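Long-range contact in nitroreductase family protein (Clostridium novyi, PDB 3G14), which probably acts as an oxidoreductase of the nitroreductase family, whose members typically use bound FMN to reduce their substrates: residues A74-P88 and L137-L151. Sequence-based numbering, arbitrary orientation.
Sequences AVLNSPMTIVAVANP and LKIPDNLRVVALTPL
Strands 80-86 and 144-151 pair antiparallel in the central sheet of the nitroreductase fold, from Met80 beside Leu151 to Ala86 beside Arg144. At the Ala86 end, Ala86 and Arg144 exchange two backbone hydrogen bonds, each 2.8 Å between the N of one and the O of the other. The regular pairing is broken by a beta bulge: Val146 and Ala147 both lie opposite Ala84, whose O receives Val146 N while its N reaches Ala147 O, and the buried Ala147 N has no hydrogen-bond partner in the model. On one face, Val83 CG2 meets Leu137 CD1 tip to tip at 3.7 Å, and Val85 CG2 meets Ile139 CD1 likewise, so the residues from the end of helix 130-137 to strand 144-151 fold over the valines. On the other, selenomethionine Met80 and Leu151 run side by side; with CG of Leu151 anti to its N (chi1 -173°), its CD2 lies 3.8 Å from Met80 SE and also touches Ile82 CD1. Asn87 OD1 caps Glu89 N and takes a water shared with Asn142 ND2. Strand 80-86 lies between strand 46-51 and strand 144-151, outermost within this chain; helices 54-63 and 130-137 pack against Leu148, helix 99-117 against Ala86 and Leu151, and Lys97 of the second subunit bonds to Val146 O.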
# COMPACT_ATOMS: atom_id res chain seq x y z
N ALA B 74 10.36 -4.68 19.52
CA ALA B 74 9.00 -5.08 19.08
C ALA B 74 9.06 -6.50 18.44
O ALA B 74 8.23 -7.38 18.70
CB ALA B 74 8.40 -4.05 18.09
N VAL B 75 10.09 -6.74 17.65
CA VAL B 75 10.31 -8.04 17.02
C VAL B 75 10.66 -9.10 18.08
O VAL B 75 10.21 -10.24 18.00
CB VAL B 75 11.42 -7.99 15.92
CG1 VAL B 75 11.82 -9.43 15.49
CG2 VAL B 75 10.92 -7.16 14.64
N LEU B 76 11.48 -8.74 19.07
CA LEU B 76 11.84 -9.69 20.12
C LEU B 76 10.63 -10.09 20.95
O LEU B 76 10.49 -11.25 21.36
CB LEU B 76 12.92 -9.15 21.04
CG LEU B 76 14.33 -8.94 20.48
CD1 LEU B 76 15.18 -8.16 21.53
CD2 LEU B 76 14.97 -10.27 20.12
N ASN B 77 9.81 -9.11 21.24
CA ASN B 77 8.81 -9.22 22.30
C ASN B 77 7.40 -9.47 21.82
O ASN B 77 6.50 -9.44 22.62
CB ASN B 77 8.87 -7.96 23.18
CG ASN B 77 10.23 -7.81 23.87
OD1 ASN B 77 10.89 -8.80 24.18
ND2 ASN B 77 10.64 -6.56 24.11
N SER B 78 7.21 -9.74 20.53
CA SER B 78 5.90 -10.13 19.98
C SER B 78 5.87 -11.63 19.62
O SER B 78 6.92 -12.20 19.38
CB SER B 78 5.58 -9.33 18.73
OG SER B 78 6.65 -9.35 17.79
N PRO B 79 4.68 -12.24 19.53
CA PRO B 79 4.68 -13.70 19.19
C PRO B 79 5.23 -14.06 17.80
O PRO B 79 5.76 -15.15 17.64
CB PRO B 79 3.21 -14.12 19.37
CG PRO B 79 2.42 -12.84 19.21
CD PRO B 79 3.32 -11.73 19.78
N MSE B 80 5.06 -13.19 16.81
CA MSE B 80 5.60 -13.41 15.49
C MSE B 80 5.89 -12.12 14.74
O MSE B 80 5.51 -11.01 15.16
CB MSE B 80 4.65 -14.30 14.67
CG MSE B 80 3.37 -13.65 14.39
SE MSE B 80 2.07 -14.71 13.35
CE MSE B 80 2.06 -16.26 14.35
N THR B 81 6.62 -12.28 13.65
CA THR B 81 6.91 -11.21 12.70
C THR B 81 6.57 -11.70 11.30
O THR B 81 6.79 -12.86 10.96
CB THR B 81 8.41 -10.79 12.82
OG1 THR B 81 8.59 -10.04 14.03
CG2 THR B 81 8.87 -9.98 11.61
N ILE B 82 5.97 -10.82 10.50
CA ILE B 82 5.66 -11.12 9.09
C ILE B 82 6.67 -10.39 8.22
O ILE B 82 6.83 -9.18 8.36
CB ILE B 82 4.22 -10.73 8.70
CG1 ILE B 82 3.23 -11.53 9.56
CG2 ILE B 82 3.98 -11.02 7.22
CD1 ILE B 82 1.77 -11.07 9.55
N VAL B 83 7.34 -11.12 7.32
CA VAL B 83 8.35 -10.52 6.43
C VAL B 83 7.87 -10.60 4.96
O VAL B 83 7.49 -11.70 4.49
CB VAL B 83 9.69 -11.30 6.54
CG1 VAL B 83 10.76 -10.70 5.64
CG2 VAL B 83 10.20 -11.35 7.98
N ALA B 84 7.89 -9.46 4.26
CA ALA B 84 7.42 -9.40 2.88
C ALA B 84 8.63 -9.43 1.95
O ALA B 84 9.46 -8.55 2.00
CB ALA B 84 6.55 -8.16 2.66
N VAL B 85 8.68 -10.45 1.08
CA VAL B 85 9.81 -10.72 0.19
C VAL B 85 9.31 -10.67 -1.27
O VAL B 85 8.31 -11.29 -1.63
CB VAL B 85 10.42 -12.11 0.50
CG1 VAL B 85 11.66 -12.44 -0.43
CG2 VAL B 85 10.79 -12.22 2.00
N ALA B 86 10.01 -9.94 -2.11
CA ALA B 86 9.59 -9.77 -3.52
C ALA B 86 10.64 -10.13 -4.54
O ALA B 86 11.87 -10.12 -4.27
CB ALA B 86 9.11 -8.36 -3.77
N ASN B 87 10.13 -10.44 -5.73
CA ASN B 87 10.94 -10.72 -6.88
C ASN B 87 10.87 -9.55 -7.86
O ASN B 87 9.85 -9.41 -8.57
CB ASN B 87 10.45 -11.96 -7.59
CG ASN B 87 11.34 -12.38 -8.75
OD1 ASN B 87 12.32 -11.73 -9.12
ND2 ASN B 87 11.01 -13.52 -9.32
N PRO B 88 11.93 -8.73 -7.92
CA PRO B 88 11.94 -7.55 -8.81
C PRO B 88 11.83 -7.89 -10.28
O PRO B 88 11.39 -7.05 -11.05
CB PRO B 88 13.31 -6.92 -8.54
CG PRO B 88 13.69 -7.41 -7.23
CD PRO B 88 13.20 -8.82 -7.19
N LEU B 137 16.66 -16.18 7.17
CA LEU B 137 15.43 -16.78 6.66
C LEU B 137 15.63 -17.65 5.40
O LEU B 137 14.67 -18.17 4.85
CB LEU B 137 14.38 -15.70 6.43
CG LEU B 137 14.14 -14.74 7.63
CD1 LEU B 137 12.96 -13.76 7.41
CD2 LEU B 137 13.93 -15.53 8.90
N LYS B 138 16.89 -17.77 4.97
CA LYS B 138 17.28 -18.63 3.85
C LYS B 138 16.62 -18.17 2.54
O LYS B 138 16.12 -18.98 1.76
CB LYS B 138 17.06 -20.11 4.23
CG LYS B 138 18.03 -20.56 5.34
CD LYS B 138 17.57 -21.77 6.15
CE LYS B 138 18.46 -21.97 7.38
NZ LYS B 138 18.31 -23.33 7.96
N ILE B 139 16.67 -16.86 2.31
CA ILE B 139 16.02 -16.23 1.16
C ILE B 139 17.06 -16.13 0.05
O ILE B 139 18.12 -15.58 0.27
CB ILE B 139 15.51 -14.80 1.50
CG1 ILE B 139 14.45 -14.86 2.63
CG2 ILE B 139 14.99 -14.08 0.21
CD1 ILE B 139 14.03 -13.52 3.18
N PRO B 140 16.76 -16.68 -1.16
CA PRO B 140 17.68 -16.46 -2.31
C PRO B 140 18.09 -14.98 -2.49
O PRO B 140 17.26 -14.07 -2.37
CB PRO B 140 16.87 -16.96 -3.52
CG PRO B 140 15.95 -18.00 -2.93
CD PRO B 140 15.60 -17.50 -1.53
N ASP B 141 19.36 -14.77 -2.81
CA ASP B 141 19.93 -13.43 -2.86
C ASP B 141 19.44 -12.58 -4.04
O ASP B 141 19.65 -11.38 -4.05
CB ASP B 141 21.46 -13.49 -2.87
CG ASP B 141 22.12 -12.31 -2.15
OD1 ASP B 141 21.45 -11.47 -1.46
OD2 ASP B 141 23.36 -12.23 -2.27
N ASN B 142 18.77 -13.20 -5.01
CA ASN B 142 18.14 -12.44 -6.12
C ASN B 142 16.77 -11.83 -5.74
O ASN B 142 16.18 -11.12 -6.52
CB ASN B 142 18.01 -13.30 -7.39
CG ASN B 142 17.11 -14.53 -7.17
OD1 ASN B 142 17.24 -15.24 -6.20
ND2 ASN B 142 16.13 -14.71 -8.04
N LEU B 143 16.26 -12.11 -4.55
CA LEU B 143 15.02 -11.52 -4.09
C LEU B 143 15.30 -10.34 -3.17
O LEU B 143 16.44 -10.13 -2.77
CB LEU B 143 14.19 -12.57 -3.38
CG LEU B 143 13.87 -13.80 -4.25
CD1 LEU B 143 13.19 -14.89 -3.42
CD2 LEU B 143 13.01 -13.43 -5.44
N ARG B 144 14.26 -9.57 -2.84
CA ARG B 144 14.39 -8.36 -2.02
C ARG B 144 13.49 -8.49 -0.80
O ARG B 144 12.35 -8.93 -0.93
CB ARG B 144 14.03 -7.09 -2.81
CG ARG B 144 14.92 -6.87 -4.06
CD ARG B 144 16.40 -6.72 -3.75
NE ARG B 144 16.66 -5.72 -2.70
CZ ARG B 144 16.69 -4.40 -2.87
NH1 ARG B 144 16.49 -3.85 -4.05
NH2 ARG B 144 16.93 -3.61 -1.83
N VAL B 145 14.03 -8.15 0.37
CA VAL B 145 13.22 -8.02 1.59
C VAL B 145 12.66 -6.59 1.61
O VAL B 145 13.39 -5.62 1.80
CB VAL B 145 14.01 -8.37 2.89
CG1 VAL B 145 13.09 -8.28 4.15
CG2 VAL B 145 14.68 -9.78 2.74
N VAL B 146 11.36 -6.46 1.40
CA VAL B 146 10.75 -5.14 1.28
C VAL B 146 10.50 -4.46 2.65
O VAL B 146 10.87 -3.30 2.86
CB VAL B 146 9.46 -5.21 0.41
CG1 VAL B 146 8.74 -3.82 0.31
CG2 VAL B 146 9.73 -5.78 -1.00
N ALA B 147 9.82 -5.18 3.54
CA ALA B 147 9.44 -4.69 4.84
C ALA B 147 9.09 -5.88 5.70
O ALA B 147 9.00 -7.00 5.21
CB ALA B 147 8.24 -3.69 4.76
N LEU B 148 9.00 -5.61 6.99
CA LEU B 148 8.57 -6.60 7.97
C LEU B 148 7.79 -5.88 9.07
O LEU B 148 7.90 -4.68 9.25
CB LEU B 148 9.79 -7.38 8.48
CG LEU B 148 10.91 -6.64 9.23
CD1 LEU B 148 10.66 -6.59 10.75
CD2 LEU B 148 12.26 -7.28 8.92
N THR B 149 7.02 -6.65 9.84
CA THR B 149 6.31 -6.10 10.98
C THR B 149 6.15 -7.15 12.08
O THR B 149 5.84 -8.35 11.79
CB THR B 149 4.90 -5.59 10.55
OG1 THR B 149 4.14 -5.18 11.71
CG2 THR B 149 4.15 -6.68 9.82
N PRO B 150 6.29 -6.71 13.35
CA PRO B 150 5.81 -7.57 14.43
C PRO B 150 4.28 -7.71 14.33
O PRO B 150 3.61 -6.89 13.72
CB PRO B 150 6.14 -6.78 15.69
CG PRO B 150 6.17 -5.32 15.20
CD PRO B 150 6.78 -5.40 13.86
N LEU B 151 3.75 -8.74 14.95
CA LEU B 151 2.30 -8.97 15.02
C LEU B 151 2.02 -9.45 16.43
O LEU B 151 2.62 -10.44 16.87
CB LEU B 151 1.89 -10.03 13.99
CG LEU B 151 0.36 -10.18 13.88
CD1 LEU B 151 -0.16 -8.95 13.15
CD2 LEU B 151 0.00 -11.49 13.15
O HOH W 1 14.92 -12.33 -9.29